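Local atomic coordinates of putative metal binding protein RUMGNA_00854 (Ruminococcus gnavus, PDB entry 3U7Z), a protein that binds calcium ions but is otherwise of unknown function, and belongs to a family related to the ubiquitin superfamily. Residues A[21-26]-A[55-60]; A[35-38]-A[42-45]. All coordinates share one frame; numbering follows the deposited sequence. Where two conformers were deposited one is given.

Contact 1. Residues A[21-26]-A[55-60]. With CA (calcium ion), chain F; EDO (1,2-ethanediol), chain K.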
loop_
_atom_site.group_PDB
_atom_site.type_symbol
_atom_site.label_atom_id
_atom_site.label_comp_id
_atom_site.label_asym_id
_atom_site.label_seq_id
_atom_site.Cartn_x
_atom_site.Cartn_y
_atom_site.Cartn_z
ATOM N N ASN A 21 8.997 -2.384 7.446
ATOM C CA ASN A 21 9.659 -3.214 6.424
ATOM C C ASN A 21 9.682 -2.453 5.123
ATOM O O ASN A 21 8.645 -2.037 4.606
ATOM C CB ASN A 21 8.948 -4.555 6.283
ATOM C CG ASN A 21 9.042 -5.403 7.593
ATOM O OD1 ASN A 21 10.138 -5.562 8.164
ATOM N ND2 ASN A 21 7.907 -5.798 8.137
ATOM N N VAL A 22 10.853 -2.335 4.538
ATOM C CA VAL A 22 11.020 -1.554 3.318
ATOM C C VAL A 22 11.212 -2.517 2.164
ATOM O O VAL A 22 12.058 -3.441 2.249
ATOM C CB VAL A 22 12.254 -0.613 3.428
ATOM C CG1 VAL A 22 12.494 0.104 2.122
ATOM C CG2 VAL A 22 12.065 0.381 4.551
ATOM N N PHE A 23 10.454 -2.271 1.112
ATOM C CA PHE A 23 10.484 -3.074 -0.070
ATOM C C PHE A 23 10.819 -2.199 -1.257
ATOM O O PHE A 23 10.238 -1.149 -1.436
ATOM C CB PHE A 23 9.150 -3.775 -0.292
ATOM C CG PHE A 23 8.734 -4.668 0.822
ATOM C CD1 PHE A 23 9.125 -6.022 0.842
ATOM C CD2 PHE A 23 7.964 -4.204 1.840
ATOM C CE1 PHE A 23 8.753 -6.811 1.885
ATOM C CE2 PHE A 23 7.610 -5.026 2.886
ATOM C CZ PHE A 23 8.012 -6.329 2.890
ATOM N N GLU A 24 11.764 -2.626 -2.080
ATOM C CA GLU A 24 12.144 -1.872 -3.269
ATOM C C GLU A 24 11.596 -2.593 -4.457
ATOM O O GLU A 24 11.653 -3.818 -4.537
ATOM C CB GLU A 24 13.647 -1.740 -3.396
ATOM C CG GLU A 24 14.246 -0.798 -2.427
ATOM C CD GLU A 24 15.707 -0.605 -2.700
ATOM O OE1 GLU A 24 16.436 -1.618 -2.722
ATOM O OE2 GLU A 24 16.113 0.553 -2.918
ATOM N N PHE A 25 11.043 -1.831 -5.410
ATOM C CA PHE A 25 10.591 -2.393 -6.661
ATOM C C PHE A 25 11.191 -1.673 -7.866
ATOM O O PHE A 25 11.304 -0.461 -7.909
ATOM C CB PHE A 25 9.091 -2.286 -6.743
ATOM C CG PHE A 25 8.377 -3.069 -5.707
ATOM C CD1 PHE A 25 8.015 -4.392 -5.940
ATOM C CD2 PHE A 25 7.972 -2.477 -4.521
ATOM C CE1 PHE A 25 7.321 -5.134 -4.966
ATOM C CE2 PHE A 25 7.254 -3.218 -3.543
ATOM C CZ PHE A 25 6.940 -4.512 -3.764
ATOM N N ASP A 26 11.582 -2.470 -8.848
ATOM C CA ASP A 26 11.962 -1.960 -10.146
ATOM C C ASP A 26 10.869 -2.451 -11.100
ATOM O O ASP A 26 10.774 -3.627 -11.375
ATOM C CB ASP A 26 13.357 -2.492 -10.503
ATOM C CG ASP A 26 14.405 -2.198 -9.401
ATOM O OD1 ASP A 26 14.730 -1.021 -9.170
ATOM O OD2 ASP A 26 14.871 -3.153 -8.737
ATOM N N THR A 55 -4.846 -6.868 4.177
ATOM C CA THR A 55 -3.628 -7.490 4.669
ATOM C C THR A 55 -2.457 -6.927 3.918
ATOM O O THR A 55 -2.496 -6.828 2.688
ATOM C CB THR A 55 -3.650 -9.019 4.487
ATOM O OG1 THR A 55 -4.786 -9.545 5.145
ATOM C CG2 THR A 55 -2.380 -9.727 5.002
ATOM N N VAL A 56 -1.411 -6.536 4.666
ATOM C CA VAL A 56 -0.173 -6.090 4.067
ATOM C C VAL A 56 0.988 -6.775 4.781
ATOM O O VAL A 56 1.062 -6.755 5.999
ATOM C CB VAL A 56 0.016 -4.542 4.203
ATOM C CG1 VAL A 56 1.268 -4.108 3.503
ATOM C CG2 VAL A 56 -1.197 -3.819 3.597
ATOM N N ASP A 57 1.853 -7.437 4.015
ATOM C CA ASP A 57 3.055 -8.037 4.567
ATOM C C ASP A 57 2.690 -8.911 5.745
ATOM O O ASP A 57 3.297 -8.797 6.785
ATOM C CB ASP A 57 4.114 -6.979 4.905
ATOM C CG ASP A 57 5.441 -7.540 5.327
ATOM O OD1 ASP A 57 5.883 -8.600 4.803
ATOM O OD2 ASP A 57 6.096 -6.872 6.188
ATOM N N GLU A 58 1.693 -9.778 5.560
ATOM C CA GLU A 58 1.247 -10.756 6.549
ATOM C C GLU A 58 0.662 -10.205 7.819
ATOM O O GLU A 58 0.571 -10.916 8.796
ATOM C CB GLU A 58 2.353 -11.763 6.851
ATOM C CG GLU A 58 2.860 -12.454 5.620
ATOM C CD GLU A 58 3.898 -13.495 5.950
ATOM O OE1 GLU A 58 4.737 -13.273 6.868
ATOM O OE2 GLU A 58 3.914 -14.534 5.255
ATOM N N GLU A 59 0.175 -8.979 7.773
ATOM C CA GLU A 59 -0.574 -8.417 8.867
ATOM C C GLU A 59 -1.944 -7.939 8.404
ATOM O O GLU A 59 -2.085 -7.121 7.492
ATOM C CB GLU A 59 0.170 -7.226 9.534
ATOM C CG GLU A 59 -0.620 -6.677 10.706
ATOM C CD GLU A 59 0.083 -5.648 11.549
ATOM O OE1 GLU A 59 0.917 -4.948 11.011
ATOM O OE2 GLU A 59 -0.216 -5.494 12.767
ATOM N N THR A 60 -2.962 -8.488 9.043
ATOM C CA THR A 60 -4.340 -8.255 8.689
ATOM C C THR A 60 -4.918 -7.242 9.666
ATOM O O THR A 60 -4.819 -7.412 10.900
ATOM C CB THR A 60 -5.165 -9.578 8.746
ATOM O OG1 THR A 60 -4.628 -10.484 7.766
ATOM C CG2 THR A 60 -6.660 -9.328 8.420
HETATM CA CA CA F . 6.812 -10.475 4.268
HETATM C C1 EDO K . -0.740 -11.326 1.014
HETATM O O1 EDO K . -1.105 -12.584 1.607
HETATM C C2 EDO K . -0.305 -10.303 2.059
HETATM O O2 EDO K . 0.725 -10.595 3.027
HETATM O O HOH W 1 5.795 -11.000 6.649
HETATM O O HOH W 2 6.772 -10.244 1.799
#

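Contact 2. Residues A[35-38]-A[42-45]. With CA (calcium ion), chain D; CA (calcium ion), chain C.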
loop_
_atom_site.group_PDB
_atom_site.type_symbol
_atom_site.label_atom_id
_atom_site.label_comp_id
_atom_site.label_asym_id
_atom_site.label_seq_id
_atom_site.Cartn_x
_atom_site.Cartn_y
_atom_site.Cartn_z
ATOM N N VAL A 35 2.006 -3.157 -8.599
ATOM C CA VAL A 35 3.294 -3.318 -7.972
ATOM C C VAL A 35 3.187 -4.157 -6.704
ATOM O O VAL A 35 3.950 -5.101 -6.507
ATOM C CB VAL A 35 3.957 -1.965 -7.614
ATOM C CG1 VAL A 35 5.319 -2.252 -7.022
ATOM C CG2 VAL A 35 4.035 -0.972 -8.809
ATOM N N LEU A 36 2.206 -3.816 -5.876
ATOM C CA LEU A 36 2.053 -4.510 -4.585
ATOM C C LEU A 36 1.746 -5.982 -4.808
ATOM O O LEU A 36 2.309 -6.900 -4.135
ATOM C CB LEU A 36 0.951 -3.840 -3.809
ATOM C CG LEU A 36 1.148 -2.373 -3.405
ATOM C CD1 LEU A 36 -0.101 -1.722 -2.763
ATOM C CD2 LEU A 36 2.355 -2.253 -2.500
ATOM N N GLU A 37 0.891 -6.250 -5.802
ATOM C CA GLU A 37 0.462 -7.634 -6.048
ATOM C C GLU A 37 1.478 -8.454 -6.825
ATOM O O GLU A 37 1.409 -9.668 -6.766
ATOM C CB GLU A 37 -0.930 -7.741 -6.690
ATOM C CG GLU A 37 -2.029 -7.487 -5.668
ATOM C CD GLU A 37 -2.246 -8.633 -4.669
ATOM O OE1 GLU A 37 -1.373 -9.524 -4.491
ATOM O OE2 GLU A 37 -3.327 -8.667 -4.045
ATOM N N SER A 38 2.506 -7.795 -7.385
ATOM C CA SER A 38 3.517 -8.505 -8.139
ATOM C C SER A 38 4.238 -9.529 -7.314
ATOM O O SER A 38 4.670 -10.572 -7.830
ATOM C CB SER A 38 4.475 -7.537 -8.846
ATOM O OG SER A 38 5.314 -6.838 -7.963
ATOM N N VAL A 42 0.235 -7.655 -0.609
ATOM C CA VAL A 42 -1.034 -7.287 -0.036
ATOM C C VAL A 42 -2.118 -8.265 -0.440
ATOM O O VAL A 42 -1.960 -9.031 -1.416
ATOM C CB VAL A 42 -1.484 -5.896 -0.508
ATOM C CG1 VAL A 42 -0.422 -4.786 -0.182
ATOM C CG2 VAL A 42 -1.856 -5.862 -1.964
ATOM N N ASP A 43 -3.185 -8.284 0.332
ATOM C CA ASP A 43 -4.458 -8.891 -0.094
ATOM C C ASP A 43 -5.508 -7.811 0.012
ATOM O O ASP A 43 -5.548 -7.048 0.988
ATOM C CB ASP A 43 -4.851 -10.086 0.763
ATOM C CG ASP A 43 -4.329 -11.399 0.295
ATOM O OD1 ASP A 43 -3.604 -11.528 -0.690
ATOM O OD2 ASP A 43 -4.702 -12.382 0.993
ATOM N N GLY A 44 -6.357 -7.748 -1.020
ATOM C CA GLY A 44 -7.438 -6.850 -1.016
ATOM C C GLY A 44 -8.636 -7.364 -1.714
ATOM O O GLY A 44 -8.571 -8.331 -2.443
ATOM N N GLU A 45 -9.723 -6.665 -1.504
ATOM C CA GLU A 45 -10.985 -7.008 -2.149
ATOM C C GLU A 45 -11.413 -5.845 -3.068
ATOM O O GLU A 45 -11.283 -4.665 -2.724
ATOM C CB GLU A 45 -12.026 -7.221 -1.031
ATOM C CG GLU A 45 -13.378 -7.550 -1.477
ATOM C CD GLU A 45 -14.502 -7.580 -0.421
ATOM O OE1 GLU A 45 -14.375 -6.988 0.703
ATOM O OE2 GLU A 45 -15.570 -8.171 -0.824
HETATM CA CA CA D . -2.743 -10.792 -2.809
HETATM CA CA CA C . -4.509 -13.953 -0.902
HETATM O O HOH W 3 -2.593 -15.501 -0.695
HETATM O O HOH W 4 -5.734 -15.194 0.768
#

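Contact 1. Residues A[21-26]-A[55-60]
Asn21 and Phe23, from the same side of strand 20-27, both reach the carboxylate of Asp57 in the turn between strands 52-56 and 59-60. The amide of Asn21 meets it almost perpendicularly, the two planes being 88° apart, and ND2 gives a weak hydrogen bond to Asp57 OD2 (2.9 Å). The stronger hydrogen bond of that oxygen is with His15, outside the two segments, so the buried acceptor has two partners. Phe23 brings the rim of its ring: OD2 lies in the ring plane at the edge, where the faintly positive C-H groups suit an anionic neighbour, and Asp57 OD1 meets CZ obliquely at 3.7 Å. With CG opposite the carbonyl carbon (chi1 -59°), the ring is carried towards the turn. Asp57 and Glu58 are the central residues of a type I' turn, both with positive phi, closing a beta hairpin; Val56 N to Glu59 O (3.0 Å) and its reciprocal bond seal the end, and beyond them the hydroxyls of Thr55 and Thr60 pair at OG1 (2.8 Å). Asp57 holds its carboxylate opposite the backbone N (chi1 -173°), extending it from the turn. Its other oxygen, OD1, ligates a calcium ion at 2.2 Å, and one of the waters on that ion is also held by Glu58 OE1. Replacing Phe23 by an alanine would probably open a gap between strand 20-27 and the turn, leaving the Asp57 carboxylate without the aromatic edge beside it. Away from the calcium, Glu58 N donates to O2 of a 1,2-ethanediol (2.8 Å), probably a crystallisation additive.

Contact 2. Residues A[35-38]-A[42-45]
This is a metal-bridged contact between helix 32-38 and strand 42-45, an edge strand of the small antiparallel sheet, with a patch of hydrophobic packing beside the metal site. Glu37 grips one calcium ion with both carboxylate oxygens, OE1 and OE2 each 2.5 Å from it. The chain is folded at chi2 (-73°), which turns the carboxylate towards the strand instead of letting it run straight on. From the strand come the carbonyl oxygen of Val42, at 2.4 Å from the ion, and OD1 of Asp43; Asn40 OD1, in the intervening loop, adds a further ligand. The site is thus built from a short helix-loop-strand segment, residues 37 to 43, in a domain whose sheet order and family are consistent with a beta-grasp, ubiquitin-like fold. Glu37 OE2 comes within 3.0 Å of Val42 O without a hydrogen bond, two oxygens drawn together by the shared cation. The calcium probably also offsets the repulsion between the Glu37 and Asp43 carboxylates. Asp43 OD1 bridges to a second calcium ion at 2.6 Å, which OD2 and two waters also bind. On the buried side, Leu36 CB packs on Val42 CG2 (3.9 Å), while Leu36 CD1 reaches Val42 CG1, the two side chains meeting obliquely. Both branches of valine are therefore used, CG2 lying also alongside Glu37 CG, and an apolar residue suits this buried position because Leu95 of strand 92-99 lies against it too.

Overall arrangement
From the N terminus, strand 7-14 comes first, and strand 20-27 pairs beside it as an outermost strand of the larger mixed sheet, then leads through a short connection into helix 32-38. The chain then turns after a short loop into strand 42-45, and contact 2 closes this small loop of the helix and strand. Strand 52-56 follows, and its hairpin turn comes back to strand 20-27, so contact 1 closes a larger loop in which contact 2 is nested. The two meet where Thr55 O probably accepts a hydrogen bond from Asp43 N, and where Phe25 packs on Val35. Together they tie the mixed sheet, the helix and the small antiparallel sheet to one another, with separate calcium ions at each.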